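Local coordinates for hypothetical protein yxiM (Bacillus subtilis, PDB 2O14) that is of unproven function but probably acts as a hydrolase, an esterase of the GDSL lipolytic enzyme family joined to a galactose-binding-like beta domain, at residues P192-K197 / G347-A352; G73-N78 / Q220-L225; N241-K246 / R295-S300; D36-S41 / D129-L134; T282-E287 / I326-T331. One frame throughout, in Å; residues are numbered along the deposited sequence.

In the fold
Contacts 1, 3 and 5 lie in the GDSL hydrolase part of the chain, contact 4 lies in the galactose-binding-like part, and contact 2 ties the two together. Contacts 1, 3 and 5 are partly buried and each sets an aromatic ring against a helix or turn: a phenol bonded to a carboxylate in the first, CH-pi packing in the other two. Contacts 2 and 4 sit at the surface and are polar, a salt bridge and a cluster of amide, phenol and guanidinium groups. Contacts 3 and 5 join directly through the salt bridge between Arg295 and Asp283, whereas contacts 4 and 5 lie about 56 Å apart, centre to centre.

Contact 1. Residues P192-K197 / G347-A352; sequences PHYIDK and GADALA
Tyr194 reaches from the loop after helix 187-190 to the flank of helix 345-361, where its ring meets Asp349 and Ala352. Its CB leaves the backbone toward the helix, and a chi1 of -73° swings CG to the side of the backbone N, opposite the carbonyl, which sends the ring across to the helix. From there one side of the ring does the touching. CD2 rests against the methyl of Ala352, with Tyr194 CD2 and Ala352 CB 3.9 Å apart; a small residue suits this place because a flat ring can come close to the helix there. One atom further, Tyr194 CE2 lies 3.4 Å from the backbone O of Asp349. At the tip, the hydroxyl donates a short hydrogen bond to the carboxylate, Tyr194 OH to Asp349 OD1 at 2.6 Å. The oxygen is met on its syn side but 31° out of the carboxylate plane. Ring and carboxylate planes stand 58° apart. Asp349 presents this oxygen because its CG lies anti to its backbone N, which swings the carboxylate toward the loop although its CB sets off to one side. Tyrosine is apt here, combining an apolar ring for the alanine with a donor for the acid. Further along the same helix, Arg353 and Val356 also touch the Tyr194 side chain, while Met190 of helix 187-190 packs on Asp349 and Ala352. The arrangement belongs to the alpha/beta/alpha fold of SGNH (GDSL) hydrolases, in which helices and loops such as these pack around a central parallel sheet.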
# COMPACT_ATOMS: atom_id res chain seq x y z
N PRO A 192 -9.34 1.68 6.98
CA PRO A 192 -10.42 0.68 6.95
C PRO A 192 -11.28 0.60 8.21
O PRO A 192 -12.42 0.15 8.16
CB PRO A 192 -9.68 -0.63 6.62
CG PRO A 192 -8.26 -0.36 7.05
CD PRO A 192 -8.04 1.06 6.65
N HIS A 193 -10.73 1.05 9.34
CA HIS A 193 -11.47 1.03 10.60
C HIS A 193 -12.46 2.19 10.70
O HIS A 193 -13.14 2.35 11.71
CB HIS A 193 -10.50 1.12 11.79
CG HIS A 193 -9.51 0.00 11.86
ND1 HIS A 193 -8.63 -0.28 10.83
CD2 HIS A 193 -9.23 -0.89 12.84
CE1 HIS A 193 -7.86 -1.29 11.18
NE2 HIS A 193 -8.20 -1.68 12.39
N TYR A 194 -12.53 3.02 9.65
CA TYR A 194 -13.43 4.16 9.68
C TYR A 194 -14.39 4.33 8.52
O TYR A 194 -15.28 5.17 8.57
CB TYR A 194 -12.62 5.45 9.87
CG TYR A 194 -12.10 5.58 11.28
CD1 TYR A 194 -12.96 5.88 12.33
CD2 TYR A 194 -10.76 5.36 11.57
CE1 TYR A 194 -12.50 5.95 13.64
CE2 TYR A 194 -10.28 5.44 12.87
CZ TYR A 194 -11.16 5.73 13.90
OH TYR A 194 -10.71 5.77 15.20
N ILE A 195 -14.22 3.55 7.46
CA ILE A 195 -15.15 3.64 6.34
C ILE A 195 -15.83 2.28 6.22
O ILE A 195 -15.39 1.31 6.84
CB ILE A 195 -14.44 4.00 5.00
CG1 ILE A 195 -13.79 2.76 4.39
CG2 ILE A 195 -13.39 5.08 5.25
CD1 ILE A 195 -12.69 2.18 5.21
N ASP A 196 -16.90 2.20 5.44
CA ASP A 196 -17.61 0.94 5.28
C ASP A 196 -16.95 0.03 4.25
O ASP A 196 -16.83 0.40 3.08
CB ASP A 196 -19.07 1.20 4.89
CG ASP A 196 -19.86 -0.09 4.74
OD1 ASP A 196 -19.94 -0.86 5.72
OD2 ASP A 196 -20.40 -0.33 3.64
N LYS A 197 -16.54 -1.15 4.69
CA LYS A 197 -15.89 -2.11 3.80
C LYS A 197 -16.83 -2.59 2.70
O LYS A 197 -16.38 -3.05 1.65
CB LYS A 197 -15.39 -3.32 4.60
CG LYS A 197 -14.73 -4.39 3.73
CD LYS A 197 -14.22 -5.56 4.57
CE LYS A 197 -13.59 -6.63 3.70
NZ LYS A 197 -12.42 -6.12 2.92
N GLY A 347 -1.67 7.19 17.23
CA GLY A 347 -1.66 8.43 16.46
C GLY A 347 -2.21 8.22 15.06
O GLY A 347 -2.94 9.06 14.53
N ALA A 348 -1.85 7.09 14.45
CA ALA A 348 -2.32 6.77 13.11
C ALA A 348 -3.83 6.60 13.12
O ALA A 348 -4.52 7.00 12.17
CB ALA A 348 -1.65 5.49 12.63
N ASP A 349 -4.35 6.02 14.19
CA ASP A 349 -5.79 5.81 14.30
C ASP A 349 -6.56 7.11 14.46
O ASP A 349 -7.66 7.26 13.91
CB ASP A 349 -6.09 4.87 15.46
CG ASP A 349 -7.57 4.59 15.60
OD1 ASP A 349 -8.28 5.44 16.17
OD2 ASP A 349 -8.02 3.53 15.12
N ALA A 350 -6.00 8.06 15.20
CA ALA A 350 -6.66 9.35 15.40
C ALA A 350 -6.62 10.17 14.10
O ALA A 350 -7.58 10.88 13.77
CB ALA A 350 -5.99 10.12 16.53
N LEU A 351 -5.51 10.08 13.38
CA LEU A 351 -5.37 10.80 12.12
C LEU A 351 -6.40 10.29 11.12
O LEU A 351 -7.04 11.07 10.41
CB LEU A 351 -3.96 10.62 11.56
CG LEU A 351 -2.84 11.39 12.27
CD1 LEU A 351 -1.48 11.00 11.70
CD2 LEU A 351 -3.07 12.87 12.09
N ALA A 352 -6.57 8.97 11.06
CA ALA A 352 -7.53 8.36 10.14
C ALA A 352 -8.94 8.80 10.51
O ALA A 352 -9.75 9.11 9.65
CB ALA A 352 -7.42 6.84 10.19

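Contact 2. Residues G73-N78 / Q220-L225; sequences GTKSNN and QLEAIL
A solvent-exposed salt bridge between Lys75 and Glu222 joins the two halves of the protein, running from a loop between strands 65-69 and 80-83 of the galactose-binding-like part to the short helix 220-225 of the hydrolase part. The ammonium group of Lys75 gives a hydrogen bond to one carboxylate oxygen, Lys75 NZ to Glu222 OE2 at 2.6 Å, while the other oxygen, Glu222 OE1, stands 3.5 Å from Lys75 NZ. The nitrogen comes in on the syn side of OE2, 34° out of the carboxylate plane. The two side chains approach from opposite directions: Glu222, with CG anti to its backbone N (chi1 178°) and the chain extended beyond, reaches straight off the helix, whereas the lysine chain bends at chi2 before running out. Long charged side chains suit an exposed place where two domains meet, since they can pair while staying in solvent. Lys75 sits within a type I beta turn from Gly73 to Ser76, closed by the bond from Ser76 N to Gly73 O, in a loop of the beta-rich domain that faces the hydrolase-like domain. A water forms a second link beside the salt bridge, 2.8 Å from Thr74 OG1 and giving a hydrogen bond of 2.7 Å to Glu222 OE1. Each carboxylate oxygen therefore has its own partner, which would limit rotation of the group. Lys75 NZ also bonds to the backbone O of Gly107, and Val108 touches Glu222.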
# COMPACT_ATOMS: atom_id res chain seq x y z
N GLY A 73 11.22 -7.72 -10.15
CA GLY A 73 10.87 -6.47 -10.82
C GLY A 73 9.46 -6.66 -11.36
O GLY A 73 9.13 -7.76 -11.83
N THR A 74 8.64 -5.62 -11.33
CA THR A 74 7.25 -5.73 -11.79
C THR A 74 7.05 -6.25 -13.21
O THR A 74 5.99 -6.78 -13.53
CB THR A 74 6.51 -4.38 -11.64
OG1 THR A 74 7.09 -3.40 -12.52
CG2 THR A 74 6.60 -3.87 -10.20
N LYS A 75 8.05 -6.10 -14.07
CA LYS A 75 7.94 -6.57 -15.45
C LYS A 75 8.68 -7.89 -15.68
O LYS A 75 8.72 -8.40 -16.79
CB LYS A 75 8.50 -5.51 -16.41
CG LYS A 75 7.44 -4.60 -17.02
CD LYS A 75 6.57 -3.94 -15.97
CE LYS A 75 5.54 -3.05 -16.63
NZ LYS A 75 4.69 -2.35 -15.65
N SER A 76 9.25 -8.44 -14.62
CA SER A 76 9.98 -9.69 -14.74
C SER A 76 9.08 -10.83 -15.22
O SER A 76 7.89 -10.88 -14.89
CB SER A 76 10.61 -10.06 -13.40
OG SER A 76 11.33 -11.28 -13.51
N ASN A 77 9.65 -11.74 -15.99
CA ASN A 77 8.92 -12.89 -16.49
C ASN A 77 9.05 -14.02 -15.49
O ASN A 77 8.45 -15.09 -15.67
CB ASN A 77 9.48 -13.35 -17.85
CG ASN A 77 8.95 -12.52 -18.99
OD1 ASN A 77 9.60 -12.40 -20.04
ND2 ASN A 77 7.76 -11.94 -18.82
N ASN A 78 9.83 -13.79 -14.44
CA ASN A 78 10.05 -14.78 -13.39
C ASN A 78 8.82 -14.85 -12.48
O ASN A 78 8.91 -14.55 -11.29
CB ASN A 78 11.28 -14.41 -12.55
CG ASN A 78 11.71 -15.55 -11.64
OD1 ASN A 78 12.29 -15.32 -10.57
ND2 ASN A 78 11.46 -16.78 -12.06
N GLN A 220 4.55 3.06 -8.11
CA GLN A 220 3.35 3.25 -7.31
C GLN A 220 2.18 3.88 -8.07
O GLN A 220 1.06 3.39 -7.98
CB GLN A 220 3.67 4.04 -6.04
CG GLN A 220 4.28 3.17 -4.94
CD GLN A 220 5.14 3.94 -3.97
OE1 GLN A 220 6.22 4.41 -4.32
NE2 GLN A 220 4.66 4.08 -2.73
N LEU A 221 2.43 4.94 -8.83
CA LEU A 221 1.34 5.56 -9.58
C LEU A 221 0.86 4.62 -10.68
O LEU A 221 -0.35 4.51 -10.91
CB LEU A 221 1.77 6.88 -10.20
CG LEU A 221 0.63 7.59 -10.94
CD1 LEU A 221 -0.44 8.02 -9.94
CD2 LEU A 221 1.17 8.79 -11.69
N GLU A 222 1.79 3.97 -11.36
CA GLU A 222 1.43 3.05 -12.44
C GLU A 222 0.50 1.95 -11.93
O GLU A 222 -0.47 1.59 -12.60
CB GLU A 222 2.67 2.39 -13.07
CG GLU A 222 2.32 1.38 -14.16
CD GLU A 222 3.53 0.63 -14.71
OE1 GLU A 222 4.63 0.77 -14.15
OE2 GLU A 222 3.36 -0.11 -15.70
N ALA A 223 0.81 1.43 -10.74
CA ALA A 223 0.02 0.37 -10.12
C ALA A 223 -1.42 0.81 -9.87
O ALA A 223 -2.35 0.02 -9.99
CB ALA A 223 0.66 -0.06 -8.81
N ILE A 224 -1.59 2.08 -9.49
CA ILE A 224 -2.92 2.61 -9.22
C ILE A 224 -3.67 2.95 -10.50
O ILE A 224 -4.88 2.72 -10.60
CB ILE A 224 -2.84 3.86 -8.32
CG1 ILE A 224 -2.27 3.48 -6.95
CG2 ILE A 224 -4.23 4.49 -8.19
CD1 ILE A 224 -2.02 4.66 -6.05
N LEU A 225 -2.97 3.51 -11.49
CA LEU A 225 -3.59 3.88 -12.76
C LEU A 225 -4.07 2.64 -13.51
O LEU A 225 -4.94 2.73 -14.38
CB LEU A 225 -2.60 4.66 -13.63
CG LEU A 225 -2.28 6.07 -13.12
CD1 LEU A 225 -1.11 6.66 -13.89
CD2 LEU A 225 -3.53 6.94 -13.26
O HOH W 1 5.73 -0.98 -12.41

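Contact 3. Residues N241-K246 / R295-S300; sequences NDTNPK and RWYRAS
The Tyr297 ring carries the methyl of Thr243 on one face, and the Trp296 ring meets the hydroxyl of the same threonine at its edge. Thr243 CG2 lies 3.8 Å from the centroid of the Tyr297 ring and 7° off its normal, a well-centred CH-pi contact. Thr243 OG1 approaches in the plane of the indole, 3.6 Å from Trp296 CE3, while Arg295 CB covers part of one indole face. A threonine chi1 of 60° puts OG1 between the backbone N and the carbonyl carbon and CG2 opposite the carbonyl, giving each branch a different ring; the hydrogen bond of the hydroxyl goes to the backbone O of Ile240. Asp242 adds its CB, 3.8 Å from Tyr297 CE2. Both aromatic residues occupy the bend of a type I' turn from Arg295 to Arg298, which leads into helix 298-307 of the SGNH hydrolase fold, with Tyr297 as N-cap residue. Replacing Tyr297 with an alanine would probably leave the Thr243 methyl without its aromatic platform and the backbone O of Glu249 without the phenol that bonds to it. Tryptophan suits its position by offering a slightly positive C-H edge to the threonine oxygen and its NE1 N-H to the backbone O of Gln278. The Trp296 side chain is about 9 Å from that of His342, an active-site residue by similarity.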
# COMPACT_ATOMS: atom_id res chain seq x y z
N ASN A 241 8.81 14.12 3.11
CA ASN A 241 10.14 13.80 2.60
C ASN A 241 10.55 14.71 1.45
O ASN A 241 11.74 14.92 1.20
CB ASN A 241 10.17 12.33 2.15
CG ASN A 241 9.88 11.37 3.29
OD1 ASN A 241 10.76 11.05 4.08
ND2 ASN A 241 8.63 10.93 3.38
N ASP A 242 9.56 15.27 0.77
CA ASP A 242 9.80 16.15 -0.35
C ASP A 242 10.61 17.40 0.03
O ASP A 242 11.30 17.97 -0.82
CB ASP A 242 8.47 16.56 -0.98
CG ASP A 242 7.64 15.36 -1.40
OD1 ASP A 242 7.15 14.63 -0.51
OD2 ASP A 242 7.49 15.15 -2.61
N THR A 243 10.52 17.81 1.29
CA THR A 243 11.24 19.00 1.74
C THR A 243 12.71 18.73 2.07
O THR A 243 13.49 19.67 2.26
CB THR A 243 10.57 19.64 2.98
OG1 THR A 243 10.53 18.69 4.06
CG2 THR A 243 9.15 20.08 2.65
N ASN A 244 13.08 17.46 2.13
CA ASN A 244 14.47 17.08 2.41
C ASN A 244 15.31 17.49 1.19
O ASN A 244 15.01 17.08 0.07
CB ASN A 244 14.57 15.57 2.63
CG ASN A 244 15.93 15.15 3.18
OD1 ASN A 244 16.97 15.71 2.82
ND2 ASN A 244 15.92 14.14 4.04
N PRO A 245 16.36 18.29 1.41
CA PRO A 245 17.26 18.76 0.34
C PRO A 245 17.92 17.68 -0.51
O PRO A 245 18.16 17.90 -1.70
CB PRO A 245 18.30 19.59 1.10
CG PRO A 245 17.56 20.05 2.32
CD PRO A 245 16.78 18.83 2.72
N LYS A 246 18.23 16.53 0.08
CA LYS A 246 18.90 15.47 -0.67
C LYS A 246 18.18 15.03 -1.95
O LYS A 246 18.82 14.59 -2.90
CB LYS A 246 19.16 14.25 0.22
CG LYS A 246 17.92 13.47 0.62
CD LYS A 246 18.33 12.21 1.36
CE LYS A 246 17.13 11.35 1.74
NZ LYS A 246 17.57 10.09 2.41
N ARG A 295 4.70 23.58 7.22
CA ARG A 295 5.49 22.39 6.98
C ARG A 295 5.07 21.58 5.76
O ARG A 295 3.94 21.70 5.27
CB ARG A 295 5.46 21.45 8.19
CG ARG A 295 6.28 21.88 9.39
CD ARG A 295 6.30 20.74 10.39
NE ARG A 295 7.08 21.02 11.59
CZ ARG A 295 8.41 21.08 11.63
NH1 ARG A 295 9.13 20.87 10.54
NH2 ARG A 295 9.02 21.33 12.79
N TRP A 296 6.00 20.76 5.28
CA TRP A 296 5.76 19.84 4.17
C TRP A 296 5.10 20.42 2.91
O TRP A 296 4.20 19.80 2.35
CB TRP A 296 4.91 18.69 4.69
CG TRP A 296 5.17 18.31 6.14
CD1 TRP A 296 4.23 18.01 7.08
CD2 TRP A 296 6.44 18.13 6.77
NE1 TRP A 296 4.83 17.64 8.26
CE2 TRP A 296 6.19 17.71 8.10
CE3 TRP A 296 7.77 18.29 6.35
CZ2 TRP A 296 7.22 17.43 9.01
CZ3 TRP A 296 8.80 18.01 7.26
CH2 TRP A 296 8.52 17.59 8.57
N TYR A 297 5.54 21.59 2.46
CA TYR A 297 4.98 22.23 1.26
C TYR A 297 3.45 22.38 1.29
O TYR A 297 2.81 22.38 0.24
CB TYR A 297 5.35 21.46 -0.01
CG TYR A 297 6.83 21.44 -0.36
CD1 TYR A 297 7.67 22.49 -0.01
CD2 TYR A 297 7.37 20.38 -1.08
CE1 TYR A 297 9.02 22.48 -0.37
CE2 TYR A 297 8.71 20.36 -1.45
CZ TYR A 297 9.53 21.41 -1.09
OH TYR A 297 10.86 21.39 -1.45
N ARG A 298 2.88 22.52 2.48
CA ARG A 298 1.43 22.67 2.62
C ARG A 298 0.84 23.71 1.68
O ARG A 298 -0.24 23.51 1.12
CB ARG A 298 1.07 23.03 4.07
CG ARG A 298 -0.40 23.36 4.28
CD ARG A 298 -0.80 23.26 5.75
NE ARG A 298 -2.18 23.67 5.97
CZ ARG A 298 -2.59 24.93 6.02
NH1 ARG A 298 -1.72 25.92 5.88
NH2 ARG A 298 -3.87 25.20 6.21
N ALA A 299 1.55 24.82 1.51
CA ALA A 299 1.08 25.90 0.65
C ALA A 299 0.73 25.42 -0.76
O ALA A 299 -0.31 25.79 -1.32
CB ALA A 299 2.13 27.01 0.59
N SER A 300 1.60 24.59 -1.34
CA SER A 300 1.39 24.06 -2.68
C SER A 300 0.23 23.09 -2.76
O SER A 300 -0.48 23.02 -3.77
CB SER A 300 2.66 23.38 -3.19
OG SER A 300 3.69 24.32 -3.38

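Contact 4. Residues D36-S41 / D129-L134; sequences DRYDRS and DGQLNL
Gln131 meets Tyr38 where strand 131-138 begins, just after the turn at Asp129 and Gly130. Asp129 folds its carboxylate back on that turn, and OD1 receives a weak bond from the backbone N of Gln131. Gly130 follows with positive phi (75°), a conformation that glycine adopts readily, and the chain then enters the strand. At Gln131 the side chain runs out fully extended, CG anti to the backbone N (chi1 -173°), carrying its amide to the tyrosine: Gln131 NE2 is 3.3 Å from Tyr38 OH and 3.4 Å from Tyr38 CZ. The amide plane stands almost upright to the ring, 83° apart. Both polar ends are held by one acid of the neighbouring strand 80-83, since Gln131 NE2 bonds to OD1 of Asp83 and Tyr38 OH to its OD2. This strand belongs to the five-stranded antiparallel sheet of the galactose-binding-like domain, a beta-sandwich fold, and the loop 36-41 lies against its outer side. The phenol oxygen is also met by Arg40, whose NE gives a bond of 3.2 Å to Tyr38 OH with the oxygen in the guanidinium plane. A phenylalanine in place of Tyr38 would probably leave Arg40 NE and one oxygen of Asp83 without their shared partner, freeing the arginine to turn. Leu132 points the other way, into the sandwich, where it packs on Ile152. Next, Asn133 steadies the glutamine: Asn133 ND2 gives a bond of 3.0 Å to Gln131 OE1, arriving from above the carbonyl plane, and bonds also to Asn81 OD1.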
# COMPACT_ATOMS: atom_id res chain seq x y z
N ASP A 36 8.90 -26.67 -10.61
CA ASP A 36 7.64 -26.96 -11.27
C ASP A 36 7.38 -25.90 -12.34
O ASP A 36 6.85 -24.83 -12.05
CB ASP A 36 6.47 -26.98 -10.27
CG ASP A 36 6.48 -28.21 -9.37
OD1 ASP A 36 6.93 -29.29 -9.81
OD2 ASP A 36 6.03 -28.10 -8.21
N ARG A 37 7.79 -26.21 -13.57
CA ARG A 37 7.60 -25.30 -14.69
C ARG A 37 6.12 -25.19 -15.01
O ARG A 37 5.37 -26.17 -14.85
CB ARG A 37 8.36 -25.83 -15.91
CG ARG A 37 8.19 -25.00 -17.18
CD ARG A 37 8.86 -25.70 -18.36
NE ARG A 37 10.28 -25.91 -18.12
CZ ARG A 37 11.19 -24.94 -18.15
NH1 ARG A 37 10.83 -23.69 -18.41
NH2 ARG A 37 12.47 -25.22 -17.90
N TYR A 38 5.68 -24.02 -15.45
CA TYR A 38 4.28 -23.82 -15.81
C TYR A 38 3.86 -24.90 -16.80
O TYR A 38 4.49 -25.05 -17.85
CB TYR A 38 4.07 -22.47 -16.48
CG TYR A 38 2.72 -22.36 -17.12
CD1 TYR A 38 1.56 -22.22 -16.35
CD2 TYR A 38 2.58 -22.45 -18.51
CE1 TYR A 38 0.30 -22.18 -16.94
CE2 TYR A 38 1.31 -22.41 -19.11
CZ TYR A 38 0.19 -22.28 -18.32
OH TYR A 38 -1.06 -22.23 -18.90
N ASP A 39 2.81 -25.63 -16.46
CA ASP A 39 2.29 -26.70 -17.31
C ASP A 39 0.81 -26.42 -17.54
O ASP A 39 0.01 -26.50 -16.62
CB ASP A 39 2.45 -28.06 -16.61
CG ASP A 39 2.08 -29.22 -17.50
OD1 ASP A 39 1.07 -29.11 -18.24
OD2 ASP A 39 2.77 -30.26 -17.45
N ARG A 40 0.45 -26.09 -18.78
CA ARG A 40 -0.94 -25.78 -19.08
C ARG A 40 -1.92 -26.92 -18.80
O ARG A 40 -3.08 -26.68 -18.49
CB ARG A 40 -1.07 -25.32 -20.53
CG ARG A 40 -2.46 -24.83 -20.89
CD ARG A 40 -2.45 -23.99 -22.15
NE ARG A 40 -1.73 -22.74 -21.96
CZ ARG A 40 -1.52 -21.84 -22.93
NH1 ARG A 40 -1.98 -22.06 -24.15
NH2 ARG A 40 -0.85 -20.73 -22.66
N SER A 41 -1.45 -28.16 -18.91
CA SER A 41 -2.33 -29.30 -18.64
C SER A 41 -2.64 -29.35 -17.14
O SER A 41 -3.67 -29.89 -16.72
CB SER A 41 -1.69 -30.61 -19.10
OG SER A 41 -0.60 -30.99 -18.27
N ASP A 129 -7.22 -12.04 -18.93
CA ASP A 129 -6.61 -12.81 -20.01
C ASP A 129 -6.57 -14.30 -19.67
O ASP A 129 -5.87 -15.08 -20.32
CB ASP A 129 -5.20 -12.30 -20.34
CG ASP A 129 -4.26 -12.34 -19.14
OD1 ASP A 129 -4.43 -13.24 -18.29
OD2 ASP A 129 -3.36 -11.48 -19.06
N GLY A 130 -7.33 -14.68 -18.65
CA GLY A 130 -7.41 -16.07 -18.23
C GLY A 130 -6.22 -16.65 -17.48
O GLY A 130 -6.12 -17.87 -17.34
N GLN A 131 -5.33 -15.79 -16.99
CA GLN A 131 -4.16 -16.27 -16.26
C GLN A 131 -3.58 -15.21 -15.32
O GLN A 131 -3.49 -14.03 -15.69
CB GLN A 131 -3.08 -16.72 -17.25
CG GLN A 131 -1.88 -17.39 -16.62
CD GLN A 131 -0.82 -17.76 -17.64
OE1 GLN A 131 -0.11 -16.90 -18.16
NE2 GLN A 131 -0.72 -19.05 -17.95
N LEU A 132 -3.20 -15.63 -14.12
CA LEU A 132 -2.62 -14.73 -13.12
C LEU A 132 -1.11 -14.96 -13.08
O LEU A 132 -0.65 -16.10 -12.99
CB LEU A 132 -3.22 -15.02 -11.74
CG LEU A 132 -2.62 -14.28 -10.55
CD1 LEU A 132 -2.90 -12.79 -10.65
CD2 LEU A 132 -3.19 -14.84 -9.26
N ASN A 133 -0.33 -13.88 -13.14
CA ASN A 133 1.13 -13.98 -13.10
C ASN A 133 1.62 -13.10 -11.95
O ASN A 133 1.55 -11.87 -12.01
CB ASN A 133 1.72 -13.53 -14.43
CG ASN A 133 0.96 -14.10 -15.62
OD1 ASN A 133 -0.06 -13.56 -16.03
ND2 ASN A 133 1.45 -15.21 -16.17
N LEU A 134 2.13 -13.76 -10.92
CA LEU A 134 2.57 -13.08 -9.71
C LEU A 134 4.01 -13.40 -9.29
O LEU A 134 4.56 -14.44 -9.62
CB LEU A 134 1.60 -13.46 -8.58
CG LEU A 134 1.79 -13.03 -7.12
CD1 LEU A 134 0.48 -13.21 -6.37
CD2 LEU A 134 2.90 -13.85 -6.48

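Contact 5. Residues T282-E287 / I326-T331; sequences TDFTSE and IGPERT
A chi1 of -83° turns CG of Phe284 away from its own carbonyl, which lays the ring against Pro328, which starts helix 328-332, and Thr331 one turn on. This is an aromatic-proline contact, a CH-pi contact that pins a long loop of the GDSL hydrolase domain to a helix N-terminus. Pro328 CG sits over the centre of the ring, 3.5 Å from the Phe284 centroid and 7° off its normal. The proline CA shares that face, with Phe284 CE2 and Pro328 CA 3.4 Å apart. Proline suits the first turn of a helix, where its missing N-H costs no bond, and its ring C-H groups, slightly positive beside the nitrogen, pack well on an aromatic face. Gly327, the N-cap residue, has positive phi in a conformation where a side chain would press on the preceding carbonyl. Elsewhere, His290 meets the Phe284 ring edge-to-face and Phe323 of helix 315-326 packs on this side chain. Thr331 comes to the ring edge, its OG1 3.5 Å from Phe284 CZ, and its CB lies in the ring plane. That hydroxyl is turned back to the residue that caps its helix: Thr331 OG1 gives a 2.9 Å bond to Gly327 O, reaching it from 47° above the carbonyl plane, and Thr331 N bonds to the same oxygen.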
# COMPACT_ATOMS: atom_id res chain seq x y z
N THR A 282 6.10 17.78 18.45
CA THR A 282 6.59 18.88 19.27
C THR A 282 6.36 20.29 18.71
O THR A 282 6.96 21.25 19.19
CB THR A 282 8.09 18.70 19.55
OG1 THR A 282 8.78 18.50 18.31
CG2 THR A 282 8.33 17.49 20.44
N ASP A 283 5.49 20.41 17.71
CA ASP A 283 5.21 21.72 17.13
C ASP A 283 4.22 22.52 17.99
O ASP A 283 3.21 23.04 17.49
CB ASP A 283 4.65 21.57 15.71
CG ASP A 283 5.68 21.00 14.73
OD1 ASP A 283 6.88 20.96 15.07
OD2 ASP A 283 5.27 20.60 13.62
N PHE A 284 4.51 22.60 19.28
CA PHE A 284 3.69 23.34 20.24
C PHE A 284 4.38 24.64 20.60
O PHE A 284 5.60 24.67 20.78
CB PHE A 284 3.52 22.53 21.52
CG PHE A 284 2.43 21.51 21.46
CD1 PHE A 284 1.10 21.88 21.64
CD2 PHE A 284 2.72 20.16 21.24
CE1 PHE A 284 0.08 20.94 21.61
CE2 PHE A 284 1.70 19.20 21.20
CZ PHE A 284 0.38 19.59 21.38
N THR A 285 3.60 25.72 20.71
CA THR A 285 4.15 27.02 21.07
C THR A 285 4.19 27.12 22.60
O THR A 285 3.84 26.17 23.30
CB THR A 285 3.28 28.19 20.56
OG1 THR A 285 2.04 28.21 21.29
CG2 THR A 285 2.99 28.03 19.07
N SER A 286 4.62 28.27 23.10
CA SER A 286 4.70 28.52 24.53
C SER A 286 3.30 28.45 25.14
O SER A 286 3.11 27.97 26.26
CB SER A 286 5.28 29.91 24.79
OG SER A 286 6.43 30.13 23.99
N GLU A 287 2.33 28.95 24.37
CA GLU A 287 0.94 28.96 24.81
C GLU A 287 0.26 27.60 24.69
O GLU A 287 -0.95 27.50 24.86
CB GLU A 287 0.16 30.01 24.00
CG GLU A 287 0.32 31.45 24.49
CD GLU A 287 1.77 31.86 24.70
OE1 GLU A 287 2.38 31.44 25.70
OE2 GLU A 287 2.30 32.60 23.85
N ILE A 326 -5.61 18.08 23.38
CA ILE A 326 -5.24 17.02 24.31
C ILE A 326 -3.94 17.31 25.05
O ILE A 326 -3.61 16.61 26.02
CB ILE A 326 -5.12 15.65 23.59
CG1 ILE A 326 -4.00 15.68 22.55
CG2 ILE A 326 -6.45 15.29 22.93
CD1 ILE A 326 -3.79 14.35 21.86
N GLY A 327 -3.21 18.33 24.61
CA GLY A 327 -1.97 18.69 25.28
C GLY A 327 -0.71 18.04 24.72
O GLY A 327 -0.78 16.97 24.12
N PRO A 328 0.46 18.67 24.91
CA PRO A 328 1.75 18.16 24.44
C PRO A 328 2.10 16.76 24.94
O PRO A 328 2.59 15.92 24.18
CB PRO A 328 2.74 19.21 24.93
CG PRO A 328 1.93 20.46 24.89
CD PRO A 328 0.61 20.02 25.48
N GLU A 329 1.86 16.51 26.22
CA GLU A 329 2.18 15.22 26.81
C GLU A 329 1.42 14.06 26.16
O GLU A 329 2.03 13.04 25.80
CB GLU A 329 1.92 15.25 28.31
CG GLU A 329 2.50 14.08 29.08
CD GLU A 329 2.49 14.32 30.58
OE1 GLU A 329 3.16 15.28 31.02
OE2 GLU A 329 1.83 13.55 31.31
N ARG A 330 0.11 14.20 26.01
CA ARG A 330 -0.70 13.16 25.40
C ARG A 330 -0.40 13.02 23.90
O ARG A 330 -0.37 11.91 23.37
CB ARG A 330 -2.19 13.46 25.60
CG ARG A 330 -2.63 13.41 27.06
CD ARG A 330 -4.09 13.79 27.21
NE ARG A 330 -4.94 12.96 26.36
CZ ARG A 330 -6.23 13.21 26.12
NH1 ARG A 330 -6.82 14.26 26.67
NH2 ARG A 330 -6.92 12.41 25.32
N THR A 331 -0.18 14.15 23.23
CA THR A 331 0.13 14.15 21.81
C THR A 331 1.39 13.32 21.57
O THR A 331 1.47 12.54 20.62
CB THR A 331 0.38 15.59 21.28
OG1 THR A 331 -0.85 16.32 21.32
CG2 THR A 331 0.90 15.55 19.85